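Local coordinates for uncharacterized protein (Streptococcus pneumoniae, PDB 3LFT) that probably serves as the substrate-binding protein of an ABC transporter, and holds L-tryptophan in the cleft between its two lobes, at residues Q121-L125 and L229-V233; L125-T130 and I281-V287; T221-E225 and S269-K273. One frame throughout, in Å; residues are numbered along the deposited sequence.

Contact 1: residues Q121-L125 and L229-V233; sequences QQVEL and LASVV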
# COMPACT_ATOMS: atom_id res chain seq x y z
N GLN A 121 8.99 2.63 -13.17
CA GLN A 121 7.88 3.07 -14.02
C GLN A 121 7.30 4.40 -13.60
O GLN A 121 6.90 5.20 -14.45
CB GLN A 121 6.78 2.02 -14.10
CG GLN A 121 7.09 0.80 -14.94
CD GLN A 121 5.97 -0.20 -14.83
OE1 GLN A 121 6.02 -1.10 -13.99
NE2 GLN A 121 4.92 -0.02 -15.64
N GLN A 122 7.26 4.68 -12.30
CA GLN A 122 6.79 5.97 -11.83
C GLN A 122 7.74 7.08 -12.27
O GLN A 122 7.28 8.14 -12.71
CB GLN A 122 6.61 5.96 -10.32
CG GLN A 122 5.43 5.11 -9.91
CD GLN A 122 5.34 4.88 -8.42
OE1 GLN A 122 6.22 5.27 -7.65
NE2 GLN A 122 4.27 4.22 -8.00
N VAL A 123 9.05 6.84 -12.12
CA VAL A 123 10.03 7.83 -12.60
C VAL A 123 9.86 8.08 -14.10
O VAL A 123 9.83 9.23 -14.53
CB VAL A 123 11.47 7.42 -12.23
CG1 VAL A 123 12.48 8.27 -12.98
CG2 VAL A 123 11.67 7.56 -10.73
N GLU A 124 9.71 7.01 -14.88
CA GLU A 124 9.52 7.15 -16.33
C GLU A 124 8.26 7.97 -16.63
O GLU A 124 8.27 8.82 -17.52
CB GLU A 124 9.51 5.79 -17.04
CG GLU A 124 10.89 5.12 -17.07
CD GLU A 124 10.88 3.60 -17.31
OE1 GLU A 124 9.82 2.94 -17.16
OE2 GLU A 124 11.96 3.06 -17.62
N LEU A 125 7.19 7.75 -15.87
CA LEU A 125 5.94 8.50 -16.08
C LEU A 125 6.11 9.98 -15.76
O LEU A 125 5.62 10.85 -16.50
CB LEU A 125 4.82 7.90 -15.24
CG LEU A 125 3.42 8.53 -15.42
CD1 LEU A 125 2.88 8.45 -16.84
CD2 LEU A 125 2.45 7.86 -14.43
N LEU A 229 -2.37 13.61 -9.88
CA LEU A 229 -2.22 13.67 -11.32
C LEU A 229 -2.18 12.28 -11.95
O LEU A 229 -2.94 11.99 -12.87
CB LEU A 229 -0.97 14.46 -11.68
CG LEU A 229 -0.55 14.40 -13.16
CD1 LEU A 229 -1.62 15.00 -14.06
CD2 LEU A 229 0.80 15.08 -13.38
N ALA A 230 -1.28 11.43 -11.45
CA ALA A 230 -1.06 10.14 -12.08
C ALA A 230 -0.17 9.31 -11.19
O ALA A 230 0.47 9.80 -10.25
CB ALA A 230 -0.37 10.34 -13.44
N SER A 231 -0.15 8.01 -11.46
CA SER A 231 0.80 7.10 -10.84
C SER A 231 0.91 5.82 -11.66
O SER A 231 0.32 5.71 -12.74
CB SER A 231 0.42 6.81 -9.38
OG SER A 231 1.48 6.10 -8.75
N VAL A 232 1.66 4.86 -11.13
CA VAL A 232 1.73 3.49 -11.65
C VAL A 232 1.44 2.59 -10.46
O VAL A 232 2.14 2.70 -9.44
CB VAL A 232 3.08 3.16 -12.30
CG1 VAL A 232 3.03 1.77 -12.92
CG2 VAL A 232 3.43 4.23 -13.36
N VAL A 233 0.41 1.75 -10.57
CA VAL A 233 -0.17 1.11 -9.39
C VAL A 233 -0.53 -0.33 -9.64
O VAL A 233 -0.78 -0.74 -10.77
CB VAL A 233 -1.44 1.88 -8.90
CG1 VAL A 233 -1.06 3.31 -8.49
CG2 VAL A 233 -2.51 1.91 -9.98
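Q122 and V232, with CA atoms 5.6 Å apart, mark the nearest backbone approach where helix 119-129 runs over strand 230-233; the axes of the two short segments pass 7.7 Å from each other and are nearly antiparallel, at 157°. Q122 makes the polar link. Its CG stands anti to the carbonyl carbon (chi1 -71°), and the extended chain reaches obliquely across to the strand, bringing NE2 to V232 O, to which it donates at 3.0 Å. The bond is fairly straight, with an N-H...O angle of 156°, and it lies both in the carbonyl plane of V232 and in the amide plane of Q122. NE2 also donates to N117 OD1, while OE1 accepts from the indole NE1 of W191. Gripped at both ends, the buried amide has its rotation fixed. Its aliphatic part is used too: Q122 CG rests against V232 CB.

V232 points at the helix and presents its two methyls to it. CG1 meets Q121 CB at 3.9 Å, whereas CG2 lies beside the carbonyl O of Q121, 3.8 Å away. One turn further on, L125 comes down with CD2 as its leading atom, set 3.9 Å from A230 CB and packed against V232 CG2 as well. The same methyl approaches S231 O to 3.5 Å. V232 N is buried here and has no partner in the model.

In this two-lobed fold, like that of periplasmic binding proteins, a second-lobe helix thus packs on the edge strand of a small mixed sheet, with the S231 side chain about 10 Å from the bound tryptophan. Strand 268-271 pairs antiparallel with this edge strand, helix 119-129 lies against its V232 face, and V224 of helix 221-224 touches S231.

Contact 2: residues L125-T130 and I281-V287; sequences LIKALT and ITIPESV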
# COMPACT_ATOMS: atom_id res chain seq x y z
N LEU A 125 7.19 7.75 -15.87
CA LEU A 125 5.94 8.50 -16.08
C LEU A 125 6.11 9.98 -15.76
O LEU A 125 5.62 10.85 -16.50
CB LEU A 125 4.82 7.90 -15.24
CG LEU A 125 3.42 8.53 -15.42
CD1 LEU A 125 2.88 8.45 -16.84
CD2 LEU A 125 2.45 7.86 -14.43
N ILE A 126 6.80 10.27 -14.66
CA ILE A 126 7.07 11.66 -14.31
C ILE A 126 7.86 12.38 -15.41
O ILE A 126 7.52 13.51 -15.78
CB ILE A 126 7.82 11.76 -12.96
CG1 ILE A 126 6.90 11.26 -11.83
CG2 ILE A 126 8.28 13.22 -12.70
CD1 ILE A 126 7.63 10.99 -10.50
N LYS A 127 8.90 11.72 -15.92
CA LYS A 127 9.71 12.27 -17.01
C LYS A 127 8.90 12.50 -18.28
O LYS A 127 9.14 13.48 -18.99
CB LYS A 127 10.88 11.33 -17.33
CG LYS A 127 11.90 11.19 -16.23
CD LYS A 127 12.77 12.43 -16.03
CE LYS A 127 13.66 12.68 -17.23
NZ LYS A 127 14.73 13.65 -16.86
N ALA A 128 7.95 11.61 -18.56
CA ALA A 128 7.15 11.70 -19.79
C ALA A 128 6.02 12.72 -19.68
O ALA A 128 5.76 13.48 -20.62
CB ALA A 128 6.60 10.34 -20.15
N LEU A 129 5.36 12.73 -18.52
CA LEU A 129 4.14 13.51 -18.36
C LEU A 129 4.40 14.95 -17.94
O LEU A 129 3.69 15.87 -18.36
CB LEU A 129 3.21 12.79 -17.37
CG LEU A 129 1.81 13.34 -17.15
CD1 LEU A 129 1.01 13.42 -18.43
CD2 LEU A 129 1.09 12.47 -16.13
N THR A 130 5.41 15.15 -17.09
CA THR A 130 5.78 16.48 -16.63
C THR A 130 7.28 16.67 -16.85
O THR A 130 8.08 16.61 -15.90
CB THR A 130 5.39 16.75 -15.15
OG1 THR A 130 5.84 15.66 -14.33
CG2 THR A 130 3.88 16.88 -15.01
N ILE A 281 -1.18 20.61 -18.38
CA ILE A 281 -0.31 19.53 -18.83
C ILE A 281 -0.89 18.93 -20.12
O ILE A 281 -2.12 18.81 -20.29
CB ILE A 281 -0.16 18.48 -17.70
CG1 ILE A 281 0.63 19.06 -16.53
CG2 ILE A 281 0.54 17.22 -18.22
CD1 ILE A 281 0.56 18.20 -15.25
N THR A 282 0.00 18.61 -21.05
CA THR A 282 -0.38 17.82 -22.20
C THR A 282 -0.13 16.37 -21.84
O THR A 282 0.93 16.01 -21.33
CB THR A 282 0.46 18.15 -23.46
OG1 THR A 282 1.85 17.93 -23.19
CG2 THR A 282 0.25 19.58 -23.88
N ILE A 283 -1.13 15.53 -22.07
CA ILE A 283 -0.89 14.11 -21.93
C ILE A 283 -0.41 13.57 -23.27
O ILE A 283 -1.15 13.64 -24.25
CB ILE A 283 -2.14 13.34 -21.45
CG1 ILE A 283 -2.67 13.91 -20.13
CG2 ILE A 283 -1.82 11.86 -21.32
CD1 ILE A 283 -4.07 13.44 -19.76
N PRO A 284 0.83 13.05 -23.33
CA PRO A 284 1.30 12.52 -24.61
C PRO A 284 0.38 11.41 -25.10
O PRO A 284 -0.16 10.65 -24.30
CB PRO A 284 2.68 11.95 -24.28
CG PRO A 284 3.13 12.69 -23.08
CD PRO A 284 1.87 12.99 -22.28
N GLU A 285 0.20 11.34 -26.42
CA GLU A 285 -0.66 10.33 -27.04
C GLU A 285 -0.33 8.91 -26.57
O GLU A 285 -1.23 8.15 -26.22
CB GLU A 285 -0.61 10.43 -28.57
N SER A 286 0.96 8.56 -26.54
CA SER A 286 1.40 7.23 -26.10
C SER A 286 1.07 6.96 -24.63
O SER A 286 0.69 5.85 -24.26
CB SER A 286 2.90 7.03 -26.37
OG SER A 286 3.69 7.91 -25.59
N VAL A 287 1.20 7.99 -23.79
CA VAL A 287 0.85 7.88 -22.37
C VAL A 287 -0.65 7.60 -22.21
O VAL A 287 -1.05 6.67 -21.50
CB VAL A 287 1.30 9.14 -21.58
CG1 VAL A 287 0.75 9.14 -20.16
CG2 VAL A 287 2.82 9.24 -21.56
O HOH W 1 3.26 16.78 -20.89
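L129 sets its CD1 methyl among I281, I283 and P284. With CG anti to the backbone N (chi1 -174°), CD1 comes to 3.8 Å from I281 CG2 and 4.0 Å from P284 CD, and it also rests on I283 CG1. I281 crosses L129 at about a right angle, and its CG2 lies out beyond L129 O, 3.4 Å from it. Its other branch continues to T130, where I281 CD1 meets T130 CG2 at 3.6 Å. On the far side of P284, V287 spreads its methyls along one face of the helix: CG1 lies 4.0 Å from L125 CD1, and CG2 faces A128 CB.

The polar link is made by water. A single molecule bridges the last turn of the helix and the extended chain, donating to L129 O at 2.7 Å and to T282 O at an unusually short 2.5 Å. T130 turns its hydroxyl the other way, to Y217 OH, which holds its methyl toward I281. P284 occupies the N-cap position of helix 285-290, which carries V287.

Further in, L229 packs on L129, T130 and I281, Y217 of strand 216-218 touches L129, and I271 of strand 268-271 backs I283 and V287.

Contact 3: residues T221-E225 and S269-K273; sequences TAMVE and SVINK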
# COMPACT_ATOMS: atom_id res chain seq x y z
N THR A 221 -4.52 4.33 -6.90
CA THR A 221 -5.68 4.78 -7.65
C THR A 221 -6.58 5.64 -6.81
O THR A 221 -7.05 6.67 -7.27
CB THR A 221 -6.44 3.58 -8.23
OG1 THR A 221 -5.57 2.88 -9.13
CG2 THR A 221 -7.71 3.99 -8.97
N ALA A 222 -6.79 5.23 -5.56
CA ALA A 222 -7.68 5.96 -4.67
C ALA A 222 -7.20 7.38 -4.38
O ALA A 222 -8.03 8.25 -4.12
CB ALA A 222 -7.87 5.19 -3.38
N MSE A 223 -5.89 7.60 -4.41
CA MSE A 223 -5.34 8.94 -4.25
C MSE A 223 -5.41 9.73 -5.56
O MSE A 223 -5.82 10.88 -5.56
CB MSE A 223 -3.90 8.88 -3.72
CG MSE A 223 -3.82 8.39 -2.26
SE MSE A 223 -2.06 8.59 -1.45
CE MSE A 223 -1.25 6.88 -1.83
N VAL A 224 -5.05 9.10 -6.68
CA VAL A 224 -5.17 9.77 -7.96
C VAL A 224 -6.60 10.21 -8.19
O VAL A 224 -6.84 11.31 -8.70
CB VAL A 224 -4.62 8.90 -9.12
CG1 VAL A 224 -4.90 9.57 -10.49
CG2 VAL A 224 -3.11 8.69 -8.97
N GLU A 225 -7.57 9.38 -7.81
CA GLU A 225 -8.95 9.72 -8.15
C GLU A 225 -9.53 10.92 -7.40
O GLU A 225 -10.53 11.46 -7.85
CB GLU A 225 -9.85 8.49 -8.12
CG GLU A 225 -10.09 7.85 -6.81
CD GLU A 225 -10.83 6.51 -6.98
OE1 GLU A 225 -10.87 5.71 -6.02
OE2 GLU A 225 -11.36 6.24 -8.08
N SER A 269 -0.34 2.24 -15.39
CA SER A 269 -0.53 3.64 -15.06
C SER A 269 -2.00 3.95 -14.76
O SER A 269 -2.93 3.26 -15.24
CB SER A 269 -0.01 4.54 -16.17
OG SER A 269 -0.82 4.35 -17.31
N VAL A 270 -2.19 5.03 -14.01
CA VAL A 270 -3.50 5.63 -13.80
C VAL A 270 -3.32 7.14 -13.96
O VAL A 270 -2.40 7.71 -13.40
CB VAL A 270 -4.11 5.23 -12.42
CG1 VAL A 270 -3.13 5.46 -11.28
CG2 VAL A 270 -5.44 5.93 -12.18
N ILE A 271 -4.18 7.74 -14.78
CA ILE A 271 -4.03 9.14 -15.16
C ILE A 271 -5.33 9.87 -14.89
O ILE A 271 -6.40 9.44 -15.33
CB ILE A 271 -3.65 9.28 -16.64
CG1 ILE A 271 -2.40 8.45 -16.96
CG2 ILE A 271 -3.47 10.77 -17.02
CD1 ILE A 271 -2.03 8.45 -18.40
N ASN A 272 -5.23 11.00 -14.19
CA ASN A 272 -6.39 11.84 -13.94
C ASN A 272 -6.38 12.94 -14.99
O ASN A 272 -5.65 13.93 -14.88
CB ASN A 272 -6.35 12.41 -12.52
CG ASN A 272 -7.64 13.05 -12.13
OD1 ASN A 272 -8.29 13.75 -12.92
ND2 ASN A 272 -8.00 12.89 -10.86
N LYS A 273 -7.21 12.74 -16.01
CA LYS A 273 -7.20 13.57 -17.19
C LYS A 273 -7.56 15.01 -16.88
O LYS A 273 -6.90 15.94 -17.36
CB LYS A 273 -8.13 12.99 -18.27
CG LYS A 273 -8.18 13.81 -19.54
CD LYS A 273 -8.99 13.11 -20.61
CE LYS A 273 -8.08 12.38 -21.55
NZ LYS A 273 -8.71 12.23 -22.89
O HOH W 2 -9.95 14.33 -9.21
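N272 faces V224 from just beyond the end of strand 268-271; its side chain lies on V224 with CB and its amide nitrogen, and turns OD1 to the following helix. CB lies against V224 CG1 at 3.8 Å, the two side chains running alongside in opposite senses. From there CG is placed anti to the backbone N (chi1 -168°), which brings the amide nitrogen to the carbonyl oxygen of V224. The tip then divides. ND2 donates to V224 O at 2.9 Å with an N-H...O angle of 162°; the oxygen sits almost exactly in the amide plane of N272, but the donor is tilted 26° from the carbonyl plane of V224. A second N-H of ND2 goes to a water 2.9 Å away, which in turn donates to E225 O at 3.2 Å. OD1 accepts from I275 N.

This last bond makes N272 the N-cap of helix 273-278, its OD1 capping a backbone N-H of the first turn while its amide nitrogen clamps the short helix 221-224. One residue thus joins a strand end, a helix start and a neighbouring helix in the second lobe of what is, by family and topology, a two-lobed binding-protein fold. With bonds on both OD1 and ND2, the amide is held against rotation.

Below the polar tip the contact is apolar. V224 and V270 pack methyl to methyl: V224 CG2 meets V270 CG1, and V224 CG1 meets V270 CG2, at 4.0 Å in each case. T221 closes the other end, its OG1 lying 4.2 Å from V270 CG1, and its side chain is about 8 Å from the bound tryptophan. Q293 of strand 293-294 touches both T221 and V270, and V233 of strand 230-233 packs against the same pair.

How the contacts relate
Helix 119-129, entered soon after strand 110-115 of the first lobe, supplies the first segments of contacts 1 and 2, which share L125. The chain then builds the four-stranded sheet of the second lobe before reaching 221-225 and, a few residues later, 229-233, where contact 1 closes a loop of 103 residues. At 269-273 contact 3 closes its own, of 43, so contacts 1 and 3 cross. Contact 2 closes last, at 281-287: it crosses contact 1 and encloses contact 3. Strands 230-233 and 268-271 are paired, and I271 packs on V287, so the three join helices 119-129, 221-224 and 285-290 around one small mixed sheet.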